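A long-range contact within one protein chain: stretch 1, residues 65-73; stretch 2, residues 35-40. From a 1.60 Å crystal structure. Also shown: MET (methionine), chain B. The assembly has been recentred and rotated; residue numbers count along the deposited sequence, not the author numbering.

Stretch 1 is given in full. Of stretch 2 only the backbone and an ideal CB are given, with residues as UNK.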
ATOM      1  N   THR A  65      10.999  -3.733 -10.854  1.00 19.57           N
ATOM      2  CA  THR A  65      10.780  -2.864  -9.705  1.00 20.63           C
ATOM      3  C   THR A  65      10.331  -1.476 -10.118  1.00 19.52           C
ATOM      4  O   THR A  65      10.736  -0.949 -11.160  1.00 20.20           O
ATOM      5  CB  THR A  65      12.039  -2.738  -8.830  1.00 23.76           C
ATOM      6  OG1 THR A  65      13.113  -2.158  -9.585  1.00 25.51           O
ATOM      7  CG2 THR A  65      12.458  -4.085  -8.288  1.00 23.62           C
ATOM      8  N   PHE A  66       9.480  -0.907  -9.268  1.00 18.50           N
ATOM      9  CA  PHE A  66       8.896   0.418  -9.443  1.00 21.38           C
ATOM     10  C   PHE A  66       9.018   1.151  -8.112  1.00 17.42           C
ATOM     11  O   PHE A  66       9.221   0.514  -7.081  1.00 19.53           O
ATOM     12  CB  PHE A  66       7.417   0.328  -9.852  1.00 18.73           C
ATOM     13  CG  PHE A  66       7.186  -0.346 -11.173  1.00 18.91           C
ATOM     14  CD1 PHE A  66       7.088   0.404 -12.330  1.00 21.44           C
ATOM     15  CD2 PHE A  66       7.077  -1.725 -11.257  1.00 17.24           C
ATOM     16  CE1 PHE A  66       6.884  -0.221 -13.558  1.00 26.85           C
ATOM     17  CE2 PHE A  66       6.884  -2.348 -12.473  1.00 20.55           C
ATOM     18  CZ  PHE A  66       6.781  -1.597 -13.618  1.00 21.52           C
ATOM     19  N   ASN A  67       8.901   2.472  -8.133  1.00 19.99           N
ATOM     20  CA  ASN A  67       8.788   3.247  -6.899  1.00 17.40           C
ATOM     21  C   ASN A  67       7.630   4.221  -6.987  1.00 18.27           C
ATOM     22  O   ASN A  67       7.703   5.342  -6.499  1.00 19.03           O
ATOM     23  CB  ASN A  67      10.075   4.004  -6.590  1.00 19.47           C
ATOM     24  CG  ASN A  67      10.085   4.549  -5.181  1.00 23.61           C
ATOM     25  OD1 ASN A  67       9.611   3.890  -4.262  1.00 21.65           O
ATOM     26  ND2 ASN A  67      10.584   5.771  -5.010  1.00 24.09           N
ATOM     27  N   ASP A  68       6.546   3.785  -7.607  1.00 16.84           N
ATOM     28  CA  ASP A  68       5.334   4.571  -7.655  1.00 20.01           C
ATOM     29  C   ASP A  68       4.159   3.637  -7.838  1.00 20.20           C
ATOM     30  O   ASP A  68       4.339   2.440  -8.091  1.00 17.75           O
ATOM     31  CB  ASP A  68       5.384   5.577  -8.791  1.00 17.79           C
ATOM     32  CG  ASP A  68       5.070   4.937 -10.136  1.00 29.15           C
ATOM     33  OD1 ASP A  68       5.885   4.111 -10.584  1.00 37.06           O
ATOM     34  OD2 ASP A  68       4.010   5.241 -10.725  1.00 22.74           O
ATOM     35  N   TYR A  69       2.960   4.191  -7.736  1.00 16.21           N
ATOM     36  CA  TYR A  69       1.745   3.404  -7.762  1.00 16.98           C
ATOM     37  C   TYR A  69       0.991   3.498  -9.089  1.00 22.12           C
ATOM     38  O   TYR A  69      -0.079   2.901  -9.234  1.00 20.13           O
ATOM     39  CB  TYR A  69       0.830   3.867  -6.635  1.00 19.65           C
ATOM     40  CG  TYR A  69       1.188   3.415  -5.230  1.00 18.50           C
ATOM     41  CD1 TYR A  69       1.989   2.315  -4.997  1.00 16.91           C
ATOM     42  CD2 TYR A  69       0.643   4.064  -4.136  1.00 16.20           C
ATOM     43  CE1 TYR A  69       2.242   1.878  -3.717  1.00 15.01           C
ATOM     44  CE2 TYR A  69       0.893   3.640  -2.857  1.00 17.77           C
ATOM     45  CZ  TYR A  69       1.676   2.561  -2.646  1.00 16.76           C
ATOM     46  OH  TYR A  69       1.899   2.170  -1.350  1.00 20.63           O
ATOM     47  N   VAL A  70       1.539   4.238 -10.048  1.00 17.31           N
ATOM     48  CA  VAL A  70       0.871   4.436 -11.337  1.00 21.61           C
ATOM     49  C   VAL A  70       1.480   3.550 -12.427  1.00 22.18           C
ATOM     50  O   VAL A  70       0.771   2.804 -13.121  1.00 23.07           O
ATOM     51  CB  VAL A  70       0.945   5.920 -11.745  1.00 25.10           C
ATOM     52  CG1 VAL A  70       0.325   6.155 -13.135  1.00 29.71           C
ATOM     53  CG2 VAL A  70       0.235   6.774 -10.678  1.00 30.70           C
ATOM     54  N   LEU A  71       2.797   3.600 -12.565  1.00 20.27           N
ATOM     55  CA  LEU A  71       3.442   2.860 -13.653  1.00 19.59           C
ATOM     56  C   LEU A  71       3.254   1.337 -13.603  1.00 20.59           C
ATOM     57  O   LEU A  71       3.235   0.694 -14.652  1.00 21.33           O
ATOM     58  CB  LEU A  71       4.937   3.176 -13.689  1.00 21.69           C
ATOM     59  CG  LEU A  71       5.274   4.644 -13.948  1.00 26.59           C
ATOM     60  CD1 LEU A  71       6.801   4.857 -13.977  1.00 30.84           C
ATOM     61  CD2 LEU A  71       4.637   5.126 -15.231  1.00 29.81           C
ATOM     62  N   PRO A  72       3.126   0.738 -12.406  1.00 19.07           N
ATOM     63  CA  PRO A  72       2.967  -0.725 -12.471  1.00 19.07           C
ATOM     64  C   PRO A  72       1.694  -1.197 -13.182  1.00 19.59           C
ATOM     65  O   PRO A  72       1.718  -2.240 -13.857  1.00 18.43           O
ATOM     66  CB  PRO A  72       2.946  -1.140 -11.001  1.00 22.08           C
ATOM     67  CG  PRO A  72       3.692  -0.038 -10.286  1.00 19.75           C
ATOM     68  CD  PRO A  72       3.363   1.212 -11.029  1.00 20.66           C
ATOM     69  N   ASN A  73       0.591  -0.462 -13.048  1.00 16.38           N
ATOM     70  CA  ASN A  73      -0.620  -0.849 -13.755  1.00 17.40           C
ATOM     71  C   ASN A  73      -0.529  -0.514 -15.252  1.00 19.05           C
ATOM     72  O   ASN A  73      -1.058  -1.258 -16.077  1.00 19.94           O
ATOM     73  CB  ASN A  73      -1.852  -0.200 -13.125  1.00 20.17           C
ATOM     74  CG  ASN A  73      -2.350  -0.963 -11.928  1.00 17.26           C
ATOM     75  OD1 ASN A  73      -2.055  -2.149 -11.752  1.00 17.27           O
ATOM     76  ND2 ASN A  73      -3.126  -0.292 -11.093  1.00 17.24           N
ATOM     77  N   UNK A  35       6.929  -9.916 -12.890  1.00 19.12           N
ATOM     78  CA  UNK A  35       6.014  -9.387 -11.874  1.00 14.79           C
ATOM     79  C   UNK A  35       6.497  -8.045 -11.365  1.00 18.90           C
ATOM     80  O   UNK A  35       7.631  -7.930 -10.914  1.00 18.36           O
ATOM     81  CB  UNK A  35       5.871 -10.368 -10.709  1.00 14.79           C
ATOM     82  N   UNK A  36       5.630  -7.037 -11.447  1.00 17.25           N
ATOM     83  CA  UNK A  36       5.958  -5.712 -10.950  1.00 19.34           C
ATOM     84  C   UNK A  36       5.725  -5.571  -9.459  1.00 18.53           C
ATOM     85  O   UNK A  36       4.663  -5.931  -8.951  1.00 17.34           O
ATOM     86  CB  UNK A  36       5.140  -4.658 -11.699  1.00 19.34           C
ATOM     87  N   UNK A  37       6.729  -5.040  -8.767  1.00 16.35           N
ATOM     88  CA  UNK A  37       6.714  -4.853  -7.316  1.00 16.12           C
ATOM     89  C   UNK A  37       7.342  -3.513  -6.976  1.00 17.65           C
ATOM     90  O   UNK A  37       7.997  -2.898  -7.824  1.00 16.07           O
ATOM     91  CB  UNK A  37       7.452  -5.990  -6.605  1.00 16.12           C
ATOM     92  N   UNK A  38       7.144  -3.058  -5.739  1.00 15.75           N
ATOM     93  CA  UNK A  38       7.705  -1.770  -5.319  1.00 18.81           C
ATOM     94  C   UNK A  38       9.020  -1.963  -4.561  1.00 20.85           C
ATOM     95  O   UNK A  38       9.132  -2.858  -3.711  1.00 20.62           O
ATOM     96  CB  UNK A  38       6.703  -1.013  -4.446  1.00 18.81           C
ATOM     97  N   UNK A  39      10.006  -1.107  -4.844  1.00 21.25           N
ATOM     98  CA  UNK A  39      11.296  -1.209  -4.177  1.00 21.83           C
ATOM     99  C   UNK A  39      11.151  -1.019  -2.682  1.00 23.59           C
ATOM    100  O   UNK A  39      10.243  -0.342  -2.216  1.00 22.29           O
ATOM    101  CB  UNK A  39      12.277  -0.182  -4.745  1.00 21.83           C
ATOM    102  N   UNK A  40      12.052  -1.644  -1.939  1.00 29.03           N
ATOM    103  CA  UNK A  40      12.021  -1.577  -0.492  1.00 35.97           C
ATOM    104  C   UNK A  40      11.619  -2.924   0.053  1.00 26.06           C
ATOM    105  O   UNK A  40      11.881  -3.961  -0.568  1.00 25.81           O
ATOM    106  CB  UNK A  40      11.066  -0.485  -0.006  1.00 35.97           C
TER
HETATM  107  N   MET B 301       0.940  -1.371  -0.002  1.00 16.33           N
HETATM  108  CA  MET B 301       0.016  -0.236  -0.031  1.00 16.55           C
HETATM  109  C   MET B 301      -0.851  -0.266   1.205  1.00 17.10           C
HETATM  110  O   MET B 301      -1.414  -1.325   1.502  1.00 17.75           O
HETATM  111  CB  MET B 301      -0.862  -0.281  -1.285  1.00 18.12           C
HETATM  112  CG  MET B 301      -1.722   0.956  -1.497  1.00 15.74           C
HETATM  113  SD  MET B 301      -2.761   0.886  -2.972  1.00 15.65           S
HETATM  114  CE  MET B 301      -1.530   1.145  -4.249  1.00 16.05           C
HETATM  115  OXT MET B 301      -1.008   0.766   1.887  1.00 18.27           O

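Two parallel strands pair here, position 37 with Thr 65 and position 38 with Phe 66; along the strand, 37 and 38 point to opposite faces of the sheet.

Position 35 has its CA-to-CB bond directed away, and nothing of stretch 1 lies within 5.5 Å of the ideal CB. Stretch 1 sets little restriction; the extended backbone favours a beta-branched residue without demanding one. The deposited residue is Val 35.

At position 36 the bond points toward stretch 1, into the space between Phe 66 and Pro 72. The ideal CB of position 36 would lie 4.2 Å from CB of Pro 72 but 3.0 Å from CE2 of Phe 66, a clash, although phi and psi of -83° and 131° suit any residue. Only the absence of a side chain fits this arrangement. Gly 36 lets its own CA approach the ring edge, 3.8 Å from CE2 of Phe 66.

Position 37 shares a face with Thr 65, and its ideal CB has no neighbour from stretch 1 within 5.5 Å. N of Phe 66 donates to O of residue 37 at 2.9 Å. A beta-branched residue suits the extended strand, and Val or Thr could lie beside the Thr 65 methyl. It is Val 37, whose CG2 comes 4.2 Å from CG2 of Thr 65.

Position 38 lies on the face of the sheet that carries Phe 66, before a hollow lined by Phe 66, Asp 68, Tyr 69 and Pro 72. The ideal CB of position 38 stops well short of Pro 72 and is 5.4 Å from CE1 of Tyr 69, so a longer apolar chain can bridge the gap; Ile, Leu or Met are reasonable, whereas Ala would stop short. Ile 38, with chi1 and chi2 both m, sends CD1 into the hollow, 4.2 Å from CB of Phe 66 and 4.2 Å from CG of Pro 72. CD1 of Ile 38 also meets the edge of the Tyr 69 ring, 4.4 Å from CD1 of Tyr 69. CD1 of Ile 38 lies 3.4 Å from O of Asp 68, a carbonyl left without a hydrogen-bond partner.

At position 39 the strand has ended, but the backbone N still donates to O of Phe 66 at 2.9 Å. CA-to-CB points sideways, near Thr 65 and Asn 67, where Val, Thr or Ile would fit. Val 39 places CG1 3.6 Å from CB of Thr 65 and CG2 3.5 Å from OD1 of Asn 67.

Position 40 makes no contact. Its phi and psi, 110° and -149°, would jam a CB against the preceding carbonyl oxygen, so glycine is called for: Gly 40, at the N-cap of a helix.

Stretch 2 (35-40) VGVIVG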
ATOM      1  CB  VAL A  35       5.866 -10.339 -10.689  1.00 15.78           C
ATOM      2  CG1 VAL A  35       4.794  -9.833  -9.731  1.00 16.55           C
ATOM      3  CG2 VAL A  35       5.503 -11.751 -11.161  1.00 19.60           C
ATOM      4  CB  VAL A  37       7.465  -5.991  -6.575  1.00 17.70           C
ATOM      5  CG1 VAL A  37       6.854  -7.339  -6.939  1.00 21.27           C
ATOM      6  CG2 VAL A  37       8.938  -6.008  -6.918  1.00 19.44           C
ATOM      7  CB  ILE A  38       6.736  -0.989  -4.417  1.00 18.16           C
ATOM      8  CG1 ILE A  38       5.321  -0.993  -4.992  1.00 18.66           C
ATOM      9  CG2 ILE A  38       7.245   0.445  -4.232  1.00 16.82           C
ATOM     10  CD1 ILE A  38       5.199  -0.354  -6.349  1.00 20.39           C
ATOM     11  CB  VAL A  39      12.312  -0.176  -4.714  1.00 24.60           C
ATOM     12  CG1 VAL A  39      12.565  -0.403  -6.151  1.00 24.73           C
ATOM     13  CG2 VAL A  39      11.814   1.225  -4.530  1.00 19.12           C
TER
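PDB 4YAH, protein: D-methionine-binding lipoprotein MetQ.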